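Local structure of short Chain Dehydrogenase yciK (Salmonella enterica subsp. enterica serovar Typhimurium, 3IAH) at residues L19-S24 / I43-N48; E50-V55 / W69-L74; V99-G104 / G148-T153. The protein probably acts as an NADP-dependent oxidoreductase of the short-chain dehydrogenase family, perhaps reducing oxoacyl groups, and binds NADP in its Rossmann fold. All coordinates share one frame; numbering follows the deposited sequence. Where two conformers were deposited one is given.

Contact 1 (L19-S24 / I43-N48). With NAP (NADP nicotinamide-adenine-dinucleotide phosphate), chain C.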
# COMPACT_ATOMS: atom_id res chain seq x y z
N LEU A 19 0.57 0.22 -24.32
CA LEU A 19 1.44 1.20 -23.67
C LEU A 19 2.24 0.51 -22.57
O LEU A 19 1.70 -0.28 -21.78
CB LEU A 19 0.63 2.38 -23.14
CG LEU A 19 1.35 3.51 -22.40
CD1 LEU A 19 0.57 4.83 -22.54
CD2 LEU A 19 1.63 3.17 -20.93
N VAL A 20 3.54 0.80 -22.55
CA VAL A 20 4.46 0.23 -21.57
C VAL A 20 5.21 1.35 -20.84
O VAL A 20 5.87 2.17 -21.48
CB VAL A 20 5.50 -0.67 -22.28
CG1 VAL A 20 6.50 -1.27 -21.26
CG2 VAL A 20 4.81 -1.79 -23.12
N THR A 21 5.11 1.38 -19.51
CA THR A 21 5.83 2.37 -18.72
C THR A 21 7.17 1.74 -18.32
O THR A 21 7.29 0.50 -18.27
CB THR A 21 5.07 2.85 -17.45
OG1 THR A 21 5.00 1.79 -16.47
CG2 THR A 21 3.66 3.37 -17.82
N GLY A 22 8.16 2.58 -18.01
CA GLY A 22 9.50 2.09 -17.68
C GLY A 22 10.03 1.29 -18.87
O GLY A 22 10.67 0.26 -18.70
N ALA A 23 9.74 1.78 -20.07
CA ALA A 23 10.13 1.10 -21.31
C ALA A 23 11.57 1.35 -21.76
O ALA A 23 11.99 0.80 -22.77
CB ALA A 23 9.17 1.52 -22.44
N SER A 24 12.32 2.17 -21.01
CA SER A 24 13.70 2.51 -21.36
C SER A 24 14.79 1.55 -20.86
O SER A 24 15.95 1.68 -21.24
CB SER A 24 14.02 3.92 -20.87
OG SER A 24 13.64 4.08 -19.52
N ILE A 43 3.51 1.86 -27.43
CA ILE A 43 3.67 3.23 -26.99
C ILE A 43 4.63 3.12 -25.80
O ILE A 43 4.32 2.44 -24.81
CB ILE A 43 2.35 3.89 -26.60
CG1 ILE A 43 1.43 3.94 -27.83
CG2 ILE A 43 2.61 5.29 -26.06
CD1 ILE A 43 0.03 4.46 -27.55
N LEU A 44 5.76 3.80 -25.89
CA LEU A 44 6.79 3.76 -24.85
C LEU A 44 6.76 4.96 -23.92
O LEU A 44 6.79 6.10 -24.38
CB LEU A 44 8.16 3.76 -25.53
CG LEU A 44 8.40 2.71 -26.62
CD1 LEU A 44 9.77 2.93 -27.25
CD2 LEU A 44 8.27 1.32 -26.03
N LEU A 45 6.68 4.70 -22.61
CA LEU A 45 6.71 5.77 -21.61
C LEU A 45 7.93 5.59 -20.74
O LEU A 45 8.30 4.46 -20.37
CB LEU A 45 5.45 5.85 -20.75
CG LEU A 45 4.39 6.85 -21.18
CD1 LEU A 45 3.75 6.50 -22.53
CD2 LEU A 45 3.36 6.98 -20.06
N GLY A 46 8.57 6.71 -20.42
CA GLY A 46 9.74 6.76 -19.59
C GLY A 46 10.06 8.20 -19.23
O GLY A 46 9.32 9.11 -19.61
N ARG A 47 11.14 8.41 -18.51
CA ARG A 47 11.54 9.77 -18.12
C ARG A 47 12.74 10.26 -18.92
O ARG A 47 12.93 11.47 -19.06
CB ARG A 47 11.85 9.84 -16.62
CG ARG A 47 12.89 8.84 -16.18
CD ARG A 47 13.26 8.95 -14.72
NE ARG A 47 14.15 7.84 -14.38
CZ ARG A 47 14.57 7.55 -13.16
NH1 ARG A 47 15.37 6.51 -12.98
NH2 ARG A 47 14.21 8.29 -12.11
N ASN A 48 13.52 9.33 -19.45
CA ASN A 48 14.73 9.65 -20.19
C ASN A 48 14.49 9.56 -21.70
O ASN A 48 14.39 8.47 -22.27
CB ASN A 48 15.86 8.73 -19.74
CG ASN A 48 17.20 9.08 -20.35
OD1 ASN A 48 17.29 9.66 -21.43
ND2 ASN A 48 18.26 8.70 -19.65
PA NAP C . 14.82 -1.20 -13.89
O1A NAP C . 15.80 -1.85 -14.76
O2A NAP C . 15.37 -0.24 -12.92
O5B NAP C . 13.75 -0.37 -14.70
C5B NAP C . 12.87 0.50 -14.05
C4B NAP C . 12.16 1.30 -15.13
O4B NAP C . 11.27 2.15 -14.43
C3B NAP C . 13.10 2.16 -15.96
O3B NAP C . 12.68 2.31 -17.30
C2B NAP C . 12.99 3.47 -15.23
O2B NAP C . 13.40 4.59 -15.99
C1B NAP C . 11.50 3.46 -14.83
N9A NAP C . 11.39 4.50 -13.83
C8A NAP C . 11.97 4.58 -12.60
N7A NAP C . 11.62 5.76 -12.06
C5A NAP C . 10.84 6.43 -12.94
C6A NAP C . 10.23 7.67 -12.91
N6A NAP C . 10.36 8.46 -11.84
N1A NAP C . 9.47 8.08 -14.00
C2A NAP C . 9.34 7.27 -15.12
N3A NAP C . 9.96 6.03 -15.14
C4A NAP C . 10.70 5.64 -14.06
O3 NAP C . 13.95 -2.24 -13.06
PN NAP C . 13.26 -3.59 -13.44
O1N NAP C . 13.16 -3.68 -14.93
O2N NAP C . 13.84 -4.65 -12.61
O5D NAP C . 11.82 -3.30 -12.81
C5D NAP C . 10.64 -3.32 -13.58
C4D NAP C . 9.50 -3.59 -12.62
O4D NAP C . 9.68 -4.90 -12.14
C3D NAP C . 9.43 -2.69 -11.39
O3D NAP C . 8.07 -2.33 -11.14
C2D NAP C . 9.97 -3.57 -10.28
O2D NAP C . 9.47 -3.23 -9.02
C1D NAP C . 9.50 -4.91 -10.72
N1N NAP C . 10.21 -6.10 -10.20
C2N NAP C . 11.48 -6.37 -10.64
C3N NAP C . 12.15 -7.48 -10.15
C7N NAP C . 13.55 -7.82 -10.64
O7N NAP C . 14.11 -8.93 -10.05
N7N NAP C . 14.16 -7.08 -11.57
C4N NAP C . 11.51 -8.30 -9.22
C5N NAP C . 10.21 -8.01 -8.77
C6N NAP C . 9.58 -6.90 -9.28
P2B NAP C . 14.96 4.95 -16.35
O1X NAP C . 15.04 6.39 -16.68
O2X NAP C . 15.86 4.71 -15.16
O3X NAP C . 15.45 4.19 -17.54
O HOH W 1 13.37 6.61 -18.77
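Just past the paired strands 19-21 and 43-46, the guanidinium of R47 has the adenine of NADP over one face, with the cofactor's N7A 3.6 Å above the plane and over its centre. At the guanidinium's edge, in plane, sits O1X of the 2'-phosphate. Two nearly straight bonds hold that edge: R47 NE donates to O1X over 2.9 Å at an N-H...O angle of 171°, while NH1 reaches O2X. The chain leaves its backbone between N and the carbonyl carbon (chi1 55°) and then runs extended to NE, alongside the base.

S24 OG donates to phosphate O3X over 2.7 Å and accepts from ribose O3B at 3.0 Å; a water joins S24 OG, N48 N and O1X. The contacts of R47 and S24 to the 2'-phosphate are consistent with a preference for NADP. They lie at the C-terminal ends of the strands of the first beta-alpha-beta unit of the Rossmann fold, whose glycine-rich turn, TGxxxGxG, starts at T21.

Between the strands, V20 N binds I43 O and L45 N binds V20 O, in parallel register. Beyond them A23 N donates to L45 O over 3.1 Å, almost linearly (176°), tying the turn to strand 43-46. On the face that helix 117-142 covers, L19 CD1 meets L45 CD1 at 3.6 Å, the two side chains slanting across each other.

Contact 2 (E50-V55 / W69-L74). With NAP (NADP nicotinamide-adenine-dinucleotide phosphate), chain C.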
# COMPACT_ATOMS: atom_id res chain seq x y z
N GLU A 50 16.45 10.22 -24.31
CA GLU A 50 17.48 9.54 -25.11
C GLU A 50 17.35 8.03 -24.99
O GLU A 50 17.44 7.34 -26.00
CB GLU A 50 18.90 9.99 -24.74
CG GLU A 50 19.13 11.49 -24.94
CD GLU A 50 18.83 11.97 -26.36
OE1 GLU A 50 18.39 13.14 -26.48
OE2 GLU A 50 18.99 11.19 -27.33
N LYS A 51 17.13 7.51 -23.78
CA LYS A 51 16.95 6.06 -23.62
C LYS A 51 15.74 5.58 -24.40
O LYS A 51 15.81 4.56 -25.09
CB LYS A 51 16.79 5.63 -22.17
CG LYS A 51 18.03 5.60 -21.30
CD LYS A 51 17.60 4.97 -19.98
CE LYS A 51 18.70 4.67 -19.02
NZ LYS A 51 18.06 3.97 -17.85
N LEU A 52 14.62 6.31 -24.29
CA LEU A 52 13.39 5.98 -25.01
C LEU A 52 13.58 5.96 -26.52
O LEU A 52 13.09 5.05 -27.20
CB LEU A 52 12.26 6.95 -24.65
CG LEU A 52 11.63 6.83 -23.27
CD1 LEU A 52 10.73 8.01 -22.99
CD2 LEU A 52 10.85 5.51 -23.15
N ARG A 53 14.29 6.97 -27.03
CA ARG A 53 14.56 7.07 -28.46
C ARG A 53 15.34 5.85 -28.93
O ARG A 53 15.03 5.30 -29.98
CB ARG A 53 15.35 8.34 -28.79
CG ARG A 53 15.45 8.66 -30.29
CD ARG A 53 16.44 9.80 -30.55
NE ARG A 53 16.25 10.89 -29.59
CZ ARG A 53 15.37 11.89 -29.71
NH1 ARG A 53 14.56 11.97 -30.76
NH2 ARG A 53 15.31 12.81 -28.76
N ARG A 54 16.34 5.42 -28.16
CA ARG A 54 17.13 4.25 -28.55
C ARG A 54 16.27 3.00 -28.64
O ARG A 54 16.39 2.25 -29.59
CB ARG A 54 18.34 3.97 -27.65
CG ARG A 54 19.43 5.04 -27.67
CD ARG A 54 20.77 4.45 -27.18
NE ARG A 54 20.62 3.73 -25.92
CZ ARG A 54 20.72 4.26 -24.70
NH1 ARG A 54 20.55 3.48 -23.63
NH2 ARG A 54 21.00 5.55 -24.54
N VAL A 55 15.40 2.77 -27.65
CA VAL A 55 14.53 1.59 -27.70
C VAL A 55 13.59 1.66 -28.91
O VAL A 55 13.37 0.64 -29.58
CB VAL A 55 13.72 1.39 -26.39
CG1 VAL A 55 12.79 0.18 -26.51
CG2 VAL A 55 14.66 1.22 -25.21
N TRP A 69 7.00 7.46 -28.45
CA TRP A 69 7.37 7.48 -27.05
C TRP A 69 6.92 8.80 -26.44
O TRP A 69 6.82 9.82 -27.14
CB TRP A 69 8.87 7.22 -26.85
CG TRP A 69 9.76 8.13 -27.61
CD1 TRP A 69 10.34 7.88 -28.83
CD2 TRP A 69 10.18 9.44 -27.24
NE1 TRP A 69 11.08 8.95 -29.23
CE2 TRP A 69 11.00 9.93 -28.27
CE3 TRP A 69 9.93 10.25 -26.13
CZ2 TRP A 69 11.58 11.19 -28.23
CZ3 TRP A 69 10.50 11.51 -26.09
CH2 TRP A 69 11.32 11.97 -27.13
N PHE A 70 6.64 8.78 -25.14
CA PHE A 70 6.23 9.97 -24.42
C PHE A 70 7.02 10.04 -23.12
O PHE A 70 7.23 9.02 -22.45
CB PHE A 70 4.71 9.96 -24.14
CG PHE A 70 3.87 9.99 -25.38
CD1 PHE A 70 3.44 11.20 -25.92
CD2 PHE A 70 3.52 8.81 -26.03
CE1 PHE A 70 2.66 11.23 -27.07
CE2 PHE A 70 2.75 8.83 -27.18
CZ PHE A 70 2.32 10.05 -27.71
N THR A 71 7.49 11.22 -22.77
CA THR A 71 8.22 11.38 -21.53
C THR A 71 7.24 11.81 -20.44
O THR A 71 6.39 12.69 -20.66
CB THR A 71 9.37 12.39 -21.62
OG1 THR A 71 8.85 13.67 -21.96
CG2 THR A 71 10.37 11.95 -22.68
N LEU A 72 7.37 11.17 -19.28
CA LEU A 72 6.54 11.43 -18.12
C LEU A 72 7.32 10.97 -16.91
O LEU A 72 7.55 9.77 -16.73
CB LEU A 72 5.21 10.67 -18.19
CG LEU A 72 4.23 10.91 -17.03
CD1 LEU A 72 3.79 12.37 -17.01
CD2 LEU A 72 3.00 9.99 -17.13
N ASP A 73 7.74 11.90 -16.06
CA ASP A 73 8.49 11.53 -14.87
C ASP A 73 7.45 11.31 -13.77
O ASP A 73 6.79 12.26 -13.34
CB ASP A 73 9.50 12.60 -14.52
CG ASP A 73 10.40 12.21 -13.35
OD1 ASP A 73 11.54 12.70 -13.32
OD2 ASP A 73 9.99 11.40 -12.49
N LEU A 74 7.33 10.07 -13.33
CA LEU A 74 6.35 9.69 -12.30
C LEU A 74 6.63 10.25 -10.91
O LEU A 74 5.73 10.33 -10.09
CB LEU A 74 6.24 8.16 -12.24
CG LEU A 74 5.73 7.46 -13.51
CD1 LEU A 74 6.03 5.97 -13.50
CD2 LEU A 74 4.25 7.70 -13.73
PA NAP C . 14.82 -1.20 -13.89
O1A NAP C . 15.80 -1.85 -14.76
O2A NAP C . 15.37 -0.24 -12.92
O5B NAP C . 13.75 -0.37 -14.70
C5B NAP C . 12.87 0.50 -14.05
C4B NAP C . 12.16 1.30 -15.13
O4B NAP C . 11.27 2.15 -14.43
C3B NAP C . 13.10 2.16 -15.96
O3B NAP C . 12.68 2.31 -17.30
C2B NAP C . 12.99 3.47 -15.23
O2B NAP C . 13.40 4.59 -15.99
C1B NAP C . 11.50 3.46 -14.83
N9A NAP C . 11.39 4.50 -13.83
C8A NAP C . 11.97 4.58 -12.60
N7A NAP C . 11.62 5.76 -12.06
C5A NAP C . 10.84 6.43 -12.94
C6A NAP C . 10.23 7.67 -12.91
N6A NAP C . 10.36 8.46 -11.84
N1A NAP C . 9.47 8.08 -14.00
C2A NAP C . 9.34 7.27 -15.12
N3A NAP C . 9.96 6.03 -15.14
C4A NAP C . 10.70 5.64 -14.06
O3 NAP C . 13.95 -2.24 -13.06
PN NAP C . 13.26 -3.59 -13.44
O1N NAP C . 13.16 -3.68 -14.93
O2N NAP C . 13.84 -4.65 -12.61
O5D NAP C . 11.82 -3.30 -12.81
C5D NAP C . 10.64 -3.32 -13.58
C4D NAP C . 9.50 -3.59 -12.62
O4D NAP C . 9.68 -4.90 -12.14
C3D NAP C . 9.43 -2.69 -11.39
O3D NAP C . 8.07 -2.33 -11.14
C2D NAP C . 9.97 -3.57 -10.28
O2D NAP C . 9.47 -3.23 -9.02
C1D NAP C . 9.50 -4.91 -10.72
N1N NAP C . 10.21 -6.10 -10.20
C2N NAP C . 11.48 -6.37 -10.64
C3N NAP C . 12.15 -7.48 -10.15
C7N NAP C . 13.55 -7.82 -10.64
O7N NAP C . 14.11 -8.93 -10.05
N7N NAP C . 14.16 -7.08 -11.57
C4N NAP C . 11.51 -8.30 -9.22
C5N NAP C . 10.21 -8.01 -8.77
C6N NAP C . 9.58 -6.90 -9.28
P2B NAP C . 14.96 4.95 -16.35
O1X NAP C . 15.04 6.39 -16.68
O2X NAP C . 15.86 4.71 -15.16
O3X NAP C . 15.45 4.19 -17.54
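L52 lies on the indole of W69 in the close part of this contact, where helix segment 50-55 runs nearly antiparallel to strand segment 69-71 at the edge of the sheet. The pair closes the second beta-alpha-beta unit of the Rossmann fold, formed by strand 41-46, helix 49-63 and strand 68-71. L52 CB stands 3.8 Å above the indole plane, off-centre toward the rim, and its branch CD1 reaches W69 CE3 at 3.9 Å. The same methyl continues along the strand to F70 O at 3.7 Å and on to T71 CG2. W69 can offer a face because its CG sits between the backbone N and the carbonyl carbon (chi1 54°), which lays the ring beneath the helix backbone at L52 and R53. L44 of the neighbouring strand lies beside both L52 and W69.

The outer side is looser. There R53, partly exposed, turns one face of its guanidinium toward W69 CZ2, at the rim of the benzo ring, with NH1 4.0 Å from CZ2; the planes are 83° apart, so this is not a stack. A bend at chi3 turns the group back to the helix, where R53 NE forms a salt bridge with E50 OE2 at a rather long 3.6 Å and NH2 pairs with E49.

Both segments also reach NADP, away from this packing. K51, extended beyond CG, donates from NZ to phosphate O3X over 2.6 Å. D73 OD2 accepts from adenine N6A at 3.0 Å and is also bonded to L75 N. Beside it, L74 N donates to adenine N1A over 3.0 Å, with an N-H...N angle of 163°.

Contact 3 (V99-G104 / G148-T153). With NAP (NADP nicotinamide-adenine-dinucleotide phosphate), chain C.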
# COMPACT_ATOMS: atom_id res chain seq x y z
N VAL A 99 -2.19 -1.72 -21.13
CA VAL A 99 -1.37 -0.81 -20.34
C VAL A 99 -0.58 -1.67 -19.36
O VAL A 99 -1.17 -2.40 -18.55
CB VAL A 99 -2.15 0.26 -19.57
CG1 VAL A 99 -1.21 0.99 -18.58
CG2 VAL A 99 -2.77 1.27 -20.54
N LEU A 100 0.74 -1.61 -19.48
CA LEU A 100 1.65 -2.33 -18.59
C LEU A 100 2.34 -1.31 -17.70
O LEU A 100 3.18 -0.54 -18.16
CB LEU A 100 2.70 -3.15 -19.35
CG LEU A 100 3.79 -3.83 -18.49
CD1 LEU A 100 3.23 -4.75 -17.39
CD2 LEU A 100 4.78 -4.59 -19.38
N HIS A 101 1.94 -1.28 -16.43
CA HIS A 101 2.57 -0.39 -15.46
C HIS A 101 3.78 -1.13 -14.93
O HIS A 101 3.69 -1.91 -13.97
CB HIS A 101 1.65 -0.03 -14.32
CG HIS A 101 0.60 0.97 -14.67
ND1 HIS A 101 0.91 2.26 -15.05
CD2 HIS A 101 -0.74 0.89 -14.63
CE1 HIS A 101 -0.21 2.92 -15.27
NE2 HIS A 101 -1.23 2.12 -15.00
N ASN A 102 4.91 -0.90 -15.59
CA ASN A 102 6.15 -1.57 -15.23
C ASN A 102 7.11 -0.71 -14.41
O ASN A 102 7.91 -1.25 -13.67
CB ASN A 102 6.83 -2.04 -16.50
CG ASN A 102 8.28 -2.39 -16.29
OD1 ASN A 102 8.61 -3.50 -15.86
ND2 ASN A 102 9.16 -1.47 -16.67
N ALA A 103 7.05 0.61 -14.60
CA ALA A 103 7.91 1.55 -13.91
C ALA A 103 7.84 1.37 -12.41
O ALA A 103 6.78 1.09 -11.85
CB ALA A 103 7.54 2.96 -14.27
N GLY A 104 8.98 1.53 -11.76
CA GLY A 104 9.06 1.41 -10.33
C GLY A 104 10.37 1.93 -9.78
O GLY A 104 11.39 1.97 -10.49
N GLY A 148 -9.75 -4.76 -23.06
CA GLY A 148 -8.53 -4.14 -22.56
C GLY A 148 -7.88 -4.93 -21.45
O GLY A 148 -8.55 -5.62 -20.69
N SER A 149 -6.56 -4.83 -21.36
CA SER A 149 -5.80 -5.51 -20.32
C SER A 149 -4.90 -4.50 -19.61
O SER A 149 -4.02 -3.89 -20.22
CB SER A 149 -5.00 -6.66 -20.92
OG SER A 149 -4.32 -7.39 -19.91
N LEU A 150 -5.15 -4.32 -18.31
CA LEU A 150 -4.38 -3.42 -17.46
C LEU A 150 -3.53 -4.30 -16.54
O LEU A 150 -4.07 -5.15 -15.82
CB LEU A 150 -5.32 -2.52 -16.66
CG LEU A 150 -4.71 -1.56 -15.64
CD1 LEU A 150 -3.61 -0.63 -16.21
CD2 LEU A 150 -5.86 -0.75 -14.99
N VAL A 151 -2.23 -4.09 -16.54
CA VAL A 151 -1.32 -4.91 -15.75
C VAL A 151 -0.42 -4.06 -14.88
O VAL A 151 0.25 -3.15 -15.36
CB VAL A 151 -0.43 -5.76 -16.71
CG1 VAL A 151 0.52 -6.70 -15.95
CG2 VAL A 151 -1.30 -6.55 -17.69
N PHE A 152 -0.42 -4.37 -13.59
CA PHE A 152 0.47 -3.72 -12.60
C PHE A 152 1.63 -4.68 -12.31
O PHE A 152 1.55 -5.90 -12.57
CB PHE A 152 -0.27 -3.40 -11.31
CG PHE A 152 -1.33 -2.37 -11.48
CD1 PHE A 152 -1.02 -1.03 -11.33
CD2 PHE A 152 -2.64 -2.72 -11.79
CE1 PHE A 152 -2.00 -0.04 -11.49
CE2 PHE A 152 -3.62 -1.75 -11.94
CZ PHE A 152 -3.29 -0.40 -11.80
N THR A 153 2.72 -4.16 -11.77
CA THR A 153 3.88 -5.01 -11.47
C THR A 153 4.10 -5.05 -9.96
O THR A 153 4.30 -4.02 -9.33
CB THR A 153 5.16 -4.55 -12.18
OG1 THR A 153 4.91 -4.37 -13.57
CG2 THR A 153 6.28 -5.60 -12.02
PA NAP C . 14.82 -1.20 -13.89
O1A NAP C . 15.80 -1.85 -14.76
O2A NAP C . 15.37 -0.24 -12.92
O5B NAP C . 13.75 -0.37 -14.70
C5B NAP C . 12.87 0.50 -14.05
C4B NAP C . 12.16 1.30 -15.13
O4B NAP C . 11.27 2.15 -14.43
C3B NAP C . 13.10 2.16 -15.96
O3B NAP C . 12.68 2.31 -17.30
C2B NAP C . 12.99 3.47 -15.23
O2B NAP C . 13.40 4.59 -15.99
C1B NAP C . 11.50 3.46 -14.83
N9A NAP C . 11.39 4.50 -13.83
C8A NAP C . 11.97 4.58 -12.60
N7A NAP C . 11.62 5.76 -12.06
C5A NAP C . 10.84 6.43 -12.94
C6A NAP C . 10.23 7.67 -12.91
N6A NAP C . 10.36 8.46 -11.84
N1A NAP C . 9.47 8.08 -14.00
C2A NAP C . 9.34 7.27 -15.12
N3A NAP C . 9.96 6.03 -15.14
C4A NAP C . 10.70 5.64 -14.06
O3 NAP C . 13.95 -2.24 -13.06
PN NAP C . 13.26 -3.59 -13.44
O1N NAP C . 13.16 -3.68 -14.93
O2N NAP C . 13.84 -4.65 -12.61
O5D NAP C . 11.82 -3.30 -12.81
C5D NAP C . 10.64 -3.32 -13.58
C4D NAP C . 9.50 -3.59 -12.62
O4D NAP C . 9.68 -4.90 -12.14
C3D NAP C . 9.43 -2.69 -11.39
O3D NAP C . 8.07 -2.33 -11.14
C2D NAP C . 9.97 -3.57 -10.28
O2D NAP C . 9.47 -3.23 -9.02
C1D NAP C . 9.50 -4.91 -10.72
N1N NAP C . 10.21 -6.10 -10.20
C2N NAP C . 11.48 -6.37 -10.64
C3N NAP C . 12.15 -7.48 -10.15
C7N NAP C . 13.55 -7.82 -10.64
O7N NAP C . 14.11 -8.93 -10.05
N7N NAP C . 14.16 -7.08 -11.57
C4N NAP C . 11.51 -8.30 -9.22
C5N NAP C . 10.21 -8.01 -8.77
C6N NAP C . 9.58 -6.90 -9.28
P2B NAP C . 14.96 4.95 -16.35
O1X NAP C . 15.04 6.39 -16.68
O2X NAP C . 15.86 4.71 -15.16
O3X NAP C . 15.45 4.19 -17.54
O HOH W 2 2.70 -1.32 -11.11
O HOH W 3 6.70 -5.55 -15.37
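H101 and F152 lie side by side on one face of the sheet and point the same way, each with CG anti to its own carbonyl carbon. Their planes differ by only 24°, yet the centroids are 5.1 Å apart: the rings are slid so far that they barely overlap. The touch is carried by H101 CD2 and F152 CE1, at 3.5 Å. L150 CD1 approaches the same imidazole carbon, H101 CD2, at 3.6 Å and also packs on V99 CG1, which lies over one face of the imidazole, toward its rim. Helices 117-142 and 166-186 cover this group. Across the sheet, L100 and V151 slant past each other, CD1 to CG1 at 3.6 Å, under helix 225-232.

The parallel register is fixed by V99 N to S149 O, V151 N to V99 O and H101 N to V151 O. At the far end a side chain takes over: T153 OG1 donates to H101 O over 2.8 Å, tilted 30° from the carbonyl plane. One water bridges H101 O and T153 N; another donates to both N102 OD1 and T153 OG1, so the threonine hydroxyl links the two strand ends.

These ends meet the nicotinamide ribose. N102 O accepts from NADP O3D over 2.8 Å, and T153 CG2 packs 3.5 Å from O4D. T153 O takes a bond from K172 NZ. The sequence from H101 to G104, HNAG, is a variant of the NNAG motif that follows the fourth strand in classical short-chain dehydrogenases.

The three contacts sample five neighbouring strands of one parallel sheet, in the order 68-71, 41-46, 17-21, 98-101, 149-153. Contacts 1 and 2, centres about 5 Å apart, are joined by the pairing of strands 41-46 and 68-71, with probable hydrogen bonds L44 O to F70 N (2.8 Å) and G46 O to L72 N (2.9 Å). Contacts 1 and 3, centres about 11 Å apart, join through L19 O and L100 N at 2.8 Å. Contacts 2 and 3, about 16 Å between centres, meet where L74 CD1 packs on A103 CB. Contacts 1 and 2 bind the 2'-phosphate and adenine, contact 1 also the adenosine ribose; contact 3 bonds the nicotinamide ribose and packs on the adenosine part.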